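Local atomic coordinates of methionine gamma-lyase (Trichomonas vaginalis, PDB entry 1E5E), a protein that belongs to the family of pyridoxal-phosphate-dependent enzymes of cysteine and methionine metabolism and assembles from four chains. Residues A[66-71]-A[78-83]; A[132-137]-A[162-167]; A[279-284]-A[391-396]. All blocks are in the same frame, centred on the assembly; numbering follows the deposited sequence.

Contact 1 of 3, residues A[66-71]-A[78-83]; sequences NLEGKI and EACVAT
Helical segment 66-71, part of helix 62-75, and strand 79-83 run at 135° to each other, the axes of these short segments 6.8 Å apart at their closest. The backbones come nearest at Glu68 and Cys80, whose CA atoms lie 5.0 Å apart. Glu68 carries the contact. Its CG is anti to the carbonyl carbon (chi1 -68°), and the extended chain beyond it runs alongside the carbonyl oxygen of Cys80, with Glu68 CD 3.2 Å from Cys80 O, before its carboxylate reaches the backbone N two residues on. There Ala82 N donates to Glu68 OE2 at 2.8 Å, a nearly straight bond (162°) that meets the oxygen on its anti side, close to the carboxylate plane. OE2 also takes a salt bridge from Arg233 of helix 226-241, so this buried charge is held by a backbone N-H and a guanidinium together. On the helix backbone, Glu68 O rests against Cys80 CB at 3.2 Å. Beside it, Cys80 SG meets Ile71 CG2 at 3.9 Å, while Leu67 CD2 just reaches Ala82 CB. The arrangement is a helix laid against the strand outermost within the chain in the large mixed sheet, bonded to it by a buried glutamate, in the alpha/beta domain of a PLP-dependent enzyme.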
loop_
_atom_site.group_PDB
_atom_site.type_symbol
_atom_site.label_atom_id
_atom_site.label_comp_id
_atom_site.label_asym_id
_atom_site.label_seq_id
_atom_site.Cartn_x
_atom_site.Cartn_y
_atom_site.Cartn_z
ATOM N N ASN A 66 6.813 4.459 -15.653
ATOM C CA ASN A 66 5.485 4.839 -16.134
ATOM C C ASN A 66 5.188 6.292 -15.767
ATOM O O ASN A 66 4.813 7.114 -16.607
ATOM C CB ASN A 66 4.422 3.865 -15.595
ATOM C CG ASN A 66 3.033 4.237 -16.093
ATOM O OD1 ASN A 66 2.822 4.891 -17.118
ATOM N ND2 ASN A 66 2.043 3.810 -15.334
ATOM N N LEU A 67 5.259 6.669 -14.499
ATOM C CA LEU A 67 5.043 8.059 -14.098
ATOM C C LEU A 67 5.978 9.024 -14.853
ATOM O O LEU A 67 5.573 10.080 -15.302
ATOM C CB LEU A 67 5.457 8.202 -12.614
ATOM C CG LEU A 67 5.398 9.628 -12.048
ATOM C CD1 LEU A 67 3.951 10.128 -12.260
ATOM C CD2 LEU A 67 5.833 9.620 -10.579
ATOM N N GLU A 68 7.264 8.710 -14.956
ATOM C CA GLU A 68 8.243 9.544 -15.633
ATOM C C GLU A 68 7.900 9.883 -17.075
ATOM O O GLU A 68 7.953 11.078 -17.487
ATOM C CB GLU A 68 9.637 8.927 -15.504
ATOM C CG GLU A 68 10.184 8.962 -14.058
ATOM C CD GLU A 68 11.476 8.156 -13.961
ATOM O OE1 GLU A 68 11.732 7.309 -14.865
ATOM O OE2 GLU A 68 12.306 8.376 -13.026
ATOM N N GLY A 69 7.455 8.917 -17.857
ATOM C CA GLY A 69 7.109 9.098 -19.278
ATOM C C GLY A 69 5.850 9.930 -19.386
ATOM O O GLY A 69 5.696 10.812 -20.255
ATOM N N LYS A 70 4.940 9.724 -18.438
ATOM C CA LYS A 70 3.710 10.543 -18.443
ATOM C C LYS A 70 4.053 12.004 -18.190
ATOM O O LYS A 70 3.644 12.887 -18.985
ATOM C CB LYS A 70 2.699 9.988 -17.468
ATOM C CG LYS A 70 1.920 8.757 -17.938
ATOM C CD LYS A 70 1.067 8.159 -16.842
ATOM C CE LYS A 70 0.058 7.124 -17.382
ATOM N NZ LYS A 70 0.775 6.044 -18.126
ATOM N N ILE A 71 4.940 12.319 -17.252
ATOM C CA ILE A 71 5.307 13.697 -16.916
ATOM C C ILE A 71 6.183 14.320 -18.007
ATOM O O ILE A 71 5.966 15.485 -18.349
ATOM C CB ILE A 71 6.076 13.790 -15.575
ATOM C CG1 ILE A 71 5.247 13.274 -14.380
ATOM C CG2 ILE A 71 6.609 15.181 -15.295
ATOM C CD1 ILE A 71 4.010 14.108 -14.126
ATOM N N GLU A 78 12.390 15.567 -23.241
ATOM C CA GLU A 78 12.696 14.205 -23.703
ATOM C C GLU A 78 12.547 13.183 -22.564
ATOM O O GLU A 78 12.316 12.005 -22.825
ATOM C CB GLU A 78 14.173 14.129 -24.158
ATOM C CG GLU A 78 14.358 15.067 -25.368
ATOM C CD GLU A 78 15.785 15.103 -25.889
ATOM O OE1 GLU A 78 16.759 14.710 -25.228
ATOM O OE2 GLU A 78 15.940 15.578 -27.038
ATOM N N ALA A 79 12.847 13.562 -21.327
ATOM C CA ALA A 79 12.940 12.581 -20.260
ATOM C C ALA A 79 12.455 13.214 -18.960
ATOM O O ALA A 79 12.291 14.437 -18.881
ATOM C CB ALA A 79 14.379 12.074 -20.140
ATOM N N CYS A 80 12.343 12.370 -17.961
ATOM C CA CYS A 80 11.957 12.777 -16.617
ATOM C C CYS A 80 12.521 11.748 -15.647
ATOM O O CYS A 80 12.568 10.535 -15.864
ATOM C CB CYS A 80 10.409 12.870 -16.534
ATOM S SG CYS A 80 9.822 13.048 -14.828
ATOM N N VAL A 81 13.006 12.194 -14.515
ATOM C CA VAL A 81 13.556 11.417 -13.413
ATOM C C VAL A 81 12.707 11.737 -12.172
ATOM O O VAL A 81 12.535 12.920 -11.881
ATOM C CB VAL A 81 15.013 11.809 -13.162
ATOM C CG1 VAL A 81 15.600 11.118 -11.930
ATOM C CG2 VAL A 81 15.880 11.512 -14.385
ATOM N N ALA A 82 12.130 10.739 -11.534
ATOM C CA ALA A 82 11.346 10.964 -10.323
ATOM C C ALA A 82 12.202 10.816 -9.093
ATOM O O ALA A 82 13.201 10.112 -9.186
ATOM C CB ALA A 82 10.161 9.970 -10.170
ATOM N N THR A 83 11.899 11.487 -8.001
ATOM C CA THR A 83 12.695 11.398 -6.805
ATOM C C THR A 83 11.743 11.316 -5.602
ATOM O O THR A 83 10.512 11.386 -5.755
ATOM C CB THR A 83 13.626 12.600 -6.556
ATOM O OG1 THR A 83 12.764 13.709 -6.316
ATOM C CG2 THR A 83 14.562 12.896 -7.729
#

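Contact 2 of 3, residues A[132-137]-A[162-167]; sequences INTAIP and KIIDME
Lys162 reaches across to the turn at Asn133 and Ala135, and its side chain is the one to follow. From CB the chain runs out with CG anti to the backbone N (chi1 167°), and CG comes within 4.2 Å of Ala135 CB. CD lies closer to that methyl, at 3.9 Å, and also skirts Asn133 OD1. The chain then bends at chi3 (68°), which sets CE to one side, 3.8 Å from Asn133 OD1. At the tip, NZ donates to Asn133 OD1 at 2.8 Å from well above the amide carbonyl plane. Ala135 N approaches the same oxygen from the opposite face, closing an Asx turn, so OD1 is gripped by two donors. Lys162 NZ has a further partner in Asp107, with which it forms a salt bridge. The other oxygen of that carboxylate bonds Thr134 OG1, and the hydroxyl is packed in turn against Ile164 CD1 at 3.3 Å. Ala135 CB rests on Ile163 O and Ile164 CG1. Two waters extend the join: one donates to Thr134 O and Asp165 O, the other links Ala135 O to Asp165 N. Asp165 is the N-cap of helix 166-174. The whole is an Asx turn within a type I beta turn, following strand 128-132, outermost within the chain in the large sheet, and docked on the loop that leads into a capped helix.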
loop_
_atom_site.group_PDB
_atom_site.type_symbol
_atom_site.label_atom_id
_atom_site.label_comp_id
_atom_site.label_asym_id
_atom_site.label_seq_id
_atom_site.Cartn_x
_atom_site.Cartn_y
_atom_site.Cartn_z
ATOM N N ILE A 132 19.570 37.179 -6.894
ATOM C CA ILE A 132 19.176 38.445 -7.510
ATOM C C ILE A 132 17.686 38.489 -7.784
ATOM O O ILE A 132 17.006 37.506 -7.511
ATOM C CB ILE A 132 19.902 38.611 -8.858
ATOM C CG1 ILE A 132 19.510 37.490 -9.820
ATOM C CG2 ILE A 132 21.415 38.655 -8.670
ATOM C CD1 ILE A 132 19.961 37.727 -11.257
ATOM N N ASN A 133 17.169 39.609 -8.290
ATOM C CA ASN A 133 15.764 39.690 -8.683
ATOM C C ASN A 133 15.781 39.411 -10.186
ATOM O O ASN A 133 16.047 40.308 -11.016
ATOM C CB ASN A 133 15.057 41.007 -8.375
ATOM C CG ASN A 133 13.550 40.967 -8.598
ATOM O OD1 ASN A 133 13.078 40.060 -9.283
ATOM N ND2 ASN A 133 12.771 41.887 -8.018
ATOM N N THR A 134 15.493 38.149 -10.574
ATOM C CA THR A 134 15.570 37.852 -12.014
ATOM C C THR A 134 14.380 38.470 -12.735
ATOM O O THR A 134 14.395 38.532 -13.954
ATOM C CB THR A 134 15.588 36.349 -12.324
ATOM O OG1 THR A 134 14.312 35.837 -11.856
ATOM C CG2 THR A 134 16.740 35.651 -11.621
ATOM N N ALA A 135 13.356 38.985 -12.066
ATOM C CA ALA A 135 12.223 39.649 -12.676
ATOM C C ALA A 135 12.609 41.028 -13.211
ATOM O O ALA A 135 11.920 41.555 -14.090
ATOM C CB ALA A 135 11.050 39.778 -11.718
ATOM N N ILE A 136 13.725 41.583 -12.780
ATOM C CA ILE A 136 14.221 42.879 -13.235
ATOM C C ILE A 136 15.183 42.827 -14.401
ATOM O O ILE A 136 16.291 42.301 -14.348
ATOM C CB ILE A 136 14.917 43.586 -12.037
ATOM C CG1 ILE A 136 13.846 43.723 -10.951
ATOM C CG2 ILE A 136 15.495 44.929 -12.474
ATOM C CD1 ILE A 136 14.210 44.381 -9.666
ATOM N N PRO A 137 14.789 43.432 -15.524
ATOM C CA PRO A 137 15.625 43.532 -16.705
ATOM C C PRO A 137 17.055 43.879 -16.342
ATOM O O PRO A 137 17.325 44.769 -15.532
ATOM C CB PRO A 137 15.005 44.696 -17.456
ATOM C CG PRO A 137 13.565 44.717 -17.063
ATOM C CD PRO A 137 13.493 44.139 -15.680
ATOM N N LYS A 162 5.519 36.308 -7.290
ATOM C CA LYS A 162 6.161 37.233 -8.219
ATOM C C LYS A 162 6.256 36.537 -9.583
ATOM O O LYS A 162 6.601 35.353 -9.611
ATOM C CB LYS A 162 7.514 37.726 -7.764
ATOM C CG LYS A 162 8.387 38.438 -8.789
ATOM C CD LYS A 162 9.750 38.788 -8.174
ATOM C CE LYS A 162 10.612 37.566 -7.881
ATOM N NZ LYS A 162 12.044 38.052 -7.646
ATOM N N ILE A 163 5.940 37.248 -10.660
ATOM C CA ILE A 163 6.033 36.615 -11.964
ATOM C C ILE A 163 7.375 36.894 -12.604
ATOM O O ILE A 163 7.846 38.013 -12.497
ATOM C CB ILE A 163 4.928 37.155 -12.927
ATOM C CG1 ILE A 163 3.567 36.974 -12.256
ATOM C CG2 ILE A 163 4.997 36.502 -14.292
ATOM C CD1 ILE A 163 3.151 35.545 -12.015
ATOM N N ILE A 164 7.985 35.923 -13.262
ATOM C CA ILE A 164 9.273 36.167 -13.896
ATOM C C ILE A 164 9.095 35.916 -15.376
ATOM O O ILE A 164 8.515 34.903 -15.759
ATOM C CB ILE A 164 10.387 35.297 -13.328
ATOM C CG1 ILE A 164 10.657 35.667 -11.852
ATOM C CG2 ILE A 164 11.669 35.404 -14.186
ATOM C CD1 ILE A 164 11.329 34.497 -11.167
ATOM N N ASP A 165 9.568 36.836 -16.198
ATOM C CA ASP A 165 9.585 36.686 -17.643
ATOM C C ASP A 165 10.691 35.706 -18.029
ATOM O O ASP A 165 11.867 36.033 -18.148
ATOM C CB ASP A 165 9.809 38.061 -18.293
ATOM C CG ASP A 165 9.813 37.962 -19.797
ATOM O OD1 ASP A 165 10.035 36.899 -20.400
ATOM O OD2 ASP A 165 9.614 39.025 -20.416
ATOM N N MET A 166 10.285 34.455 -18.227
ATOM C CA MET A 166 11.170 33.339 -18.518
ATOM C C MET A 166 11.896 33.469 -19.853
ATOM O O MET A 166 13.095 33.174 -19.902
ATOM C CB MET A 166 10.402 31.996 -18.521
ATOM C CG MET A 166 9.919 31.609 -17.132
ATOM S SD MET A 166 9.261 29.938 -16.982
ATOM C CE MET A 166 7.709 30.111 -17.832
ATOM N N GLU A 167 11.166 33.890 -20.880
ATOM C CA GLU A 167 11.858 34.049 -22.161
ATOM C C GLU A 167 13.041 35.028 -22.044
ATOM O O GLU A 167 14.140 34.734 -22.518
ATOM C CB GLU A 167 10.925 34.510 -23.255
ATOM C CG GLU A 167 11.616 34.438 -24.610
ATOM C CD GLU A 167 10.614 34.512 -25.730
ATOM O OE1 GLU A 167 9.381 34.597 -25.495
ATOM O OE2 GLU A 167 11.062 34.427 -26.888
HETATM O O HOH W 1 13.079 38.399 -16.255
HETATM O O HOH W 2 9.956 39.706 -15.353
#

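Contact 3 of 3, residues A[279-284]-A[391-396]; sequences KSHPAV and GLDALL
The imidazole of His281 and the Leu392 side chain run past one another, pointing opposite ways. His281 CG is anti to the backbone N (chi1 -162°), which carries the ring out toward the helix. Leu392 CB sits over one ring face in a CH-pi contact, 3.6 Å from the centroid, and Leu392 CD1 meets the ring at CG. Pro282 CD lies over the opposite face, away from the ring centre, so the ring is sandwiched. Both ring nitrogens are used near the ring plane. NE2 donates to Asp393 OD2 at 3.2 Å in an almost straight bond (167°), with the carboxylate turned 37° from the ring; ND1 accepts from Ala283 N at 2.9 Å. Two bonds in the plane and a group on each face thus fix the ring's rotation. Asp393 OD1 forms a salt bridge with Lys389 one turn back. Leu396 adds an apolar clasp: CD1 comes obliquely to His281 CE1 at 3.6 Å, and CD2 packs on Ala283 CB at 3.7 Å. A type I beta turn, His281 to Val284, is here held to the C-terminal helix 381-396 by a His-carboxylate hydrogen bond, where helix 260-279 gives way to strand 284-288, outermost within the chain in the smaller sheet.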
loop_
_atom_site.group_PDB
_atom_site.type_symbol
_atom_site.label_atom_id
_atom_site.label_comp_id
_atom_site.label_asym_id
_atom_site.label_seq_id
_atom_site.Cartn_x
_atom_site.Cartn_y
_atom_site.Cartn_z
ATOM N N LYS A 279 -9.639 40.613 -2.057
ATOM C CA LYS A 279 -9.186 41.911 -2.506
ATOM C C LYS A 279 -10.152 43.021 -2.074
ATOM O O LYS A 279 -9.741 44.155 -1.811
ATOM C CB LYS A 279 -9.010 41.856 -4.013
ATOM C CG LYS A 279 -8.756 43.202 -4.670
ATOM C CD LYS A 279 -8.923 43.057 -6.186
ATOM C CE LYS A 279 -7.563 42.937 -6.838
ATOM N NZ LYS A 279 -7.088 44.248 -7.392
ATOM N N SER A 280 -11.437 42.721 -1.983
ATOM C CA SER A 280 -12.318 43.835 -1.624
ATOM C C SER A 280 -12.709 43.854 -0.161
ATOM O O SER A 280 -13.593 44.615 0.203
ATOM C CB SER A 280 -13.489 43.718 -2.597
ATOM O OG SER A 280 -14.363 42.757 -2.034
ATOM N N HIS A 281 -12.070 43.043 0.659
ATOM C CA HIS A 281 -12.337 43.000 2.076
ATOM C C HIS A 281 -11.539 44.103 2.780
ATOM O O HIS A 281 -10.337 44.212 2.613
ATOM C CB HIS A 281 -11.980 41.662 2.710
ATOM C CG HIS A 281 -12.653 41.515 4.040
ATOM N ND1 HIS A 281 -12.131 42.128 5.157
ATOM C CD2 HIS A 281 -13.790 40.894 4.416
ATOM C CE1 HIS A 281 -12.911 41.903 6.197
ATOM N NE2 HIS A 281 -13.908 41.142 5.772
ATOM N N PRO A 282 -12.196 44.883 3.618
ATOM C CA PRO A 282 -11.539 45.989 4.307
ATOM C C PRO A 282 -10.400 45.587 5.227
ATOM O O PRO A 282 -9.501 46.420 5.418
ATOM C CB PRO A 282 -12.662 46.689 5.062
ATOM C CG PRO A 282 -13.937 46.130 4.544
ATOM C CD PRO A 282 -13.651 44.798 3.897
ATOM N N ALA A 283 -10.292 44.351 5.736
ATOM C CA ALA A 283 -9.131 43.992 6.554
ATOM C C ALA A 283 -7.876 43.682 5.747
ATOM O O ALA A 283 -6.798 43.502 6.324
ATOM C CB ALA A 283 -9.458 42.763 7.414
ATOM N N VAL A 284 -7.993 43.623 4.426
ATOM C CA VAL A 284 -6.907 43.155 3.577
ATOM C C VAL A 284 -6.202 44.327 2.921
ATOM O O VAL A 284 -6.811 45.149 2.264
ATOM C CB VAL A 284 -7.401 42.160 2.498
ATOM C CG1 VAL A 284 -6.293 41.727 1.538
ATOM C CG2 VAL A 284 -7.979 40.917 3.197
ATOM N N GLY A 391 -14.016 34.662 9.511
ATOM C CA GLY A 391 -12.689 34.845 10.089
ATOM C C GLY A 391 -12.307 36.336 10.037
ATOM O O GLY A 391 -11.773 36.855 11.016
ATOM N N LEU A 392 -12.417 36.942 8.863
ATOM C CA LEU A 392 -12.064 38.341 8.661
ATOM C C LEU A 392 -12.963 39.318 9.417
ATOM O O LEU A 392 -12.474 40.246 10.089
ATOM C CB LEU A 392 -12.073 38.696 7.166
ATOM C CG LEU A 392 -10.916 38.079 6.354
ATOM C CD1 LEU A 392 -11.113 38.282 4.867
ATOM C CD2 LEU A 392 -9.601 38.674 6.822
ATOM N N ASP A 393 -14.281 39.136 9.381
ATOM C CA ASP A 393 -15.192 40.017 10.100
ATOM C C ASP A 393 -14.820 40.052 11.574
ATOM O O ASP A 393 -14.750 41.158 12.106
ATOM C CB ASP A 393 -16.657 39.619 9.917
ATOM C CG ASP A 393 -17.138 40.027 8.533
ATOM O OD1 ASP A 393 -18.349 39.833 8.252
ATOM O OD2 ASP A 393 -16.310 40.501 7.709
ATOM N N ALA A 394 -14.556 38.923 12.203
ATOM C CA ALA A 394 -14.156 38.831 13.589
ATOM C C ALA A 394 -12.887 39.605 13.917
ATOM O O ALA A 394 -12.694 40.240 14.950
ATOM C CB ALA A 394 -13.867 37.369 13.906
ATOM N N LEU A 395 -11.916 39.531 13.008
ATOM C CA LEU A 395 -10.703 40.316 13.086
ATOM C C LEU A 395 -11.081 41.781 13.273
ATOM O O LEU A 395 -10.553 42.451 14.144
ATOM C CB LEU A 395 -10.002 40.194 11.735
ATOM C CG LEU A 395 -8.489 40.163 11.678
ATOM C CD1 LEU A 395 -7.980 39.033 12.554
ATOM C CD2 LEU A 395 -8.039 39.997 10.230
ATOM N N LEU A 396 -11.969 42.275 12.414
ATOM C CA LEU A 396 -12.405 43.648 12.423
ATOM C C LEU A 396 -13.394 43.997 13.523
ATOM O O LEU A 396 -13.464 45.166 13.901
ATOM C CB LEU A 396 -13.077 44.007 11.080
ATOM C CG LEU A 396 -12.179 44.016 9.846
ATOM C CD1 LEU A 396 -12.920 44.554 8.635
ATOM C CD2 LEU A 396 -10.903 44.808 10.090
#

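How the contacts relate
The three contacts follow one another along the chain, each closing before the next opens. Contacts 1 and 2 belong to the seven-stranded sheet and sit at its opposite edges within the chain: contact 1 on strand 79-83, contact 2 just past strand 128-132. Their centres are 28 Å apart, and the side chains of Ala82 (contact 1) and Ile164 (contact 2) each lie about 11 Å from a bound PPJ, so neither of these residues touches it. Contact 3 lies at the smaller five-stranded sheet, its centre 43 Å from that of contact 1 and 31 Å from that of contact 2. There it ties chain-terminal helix 381-396 to the start of strand 284-288.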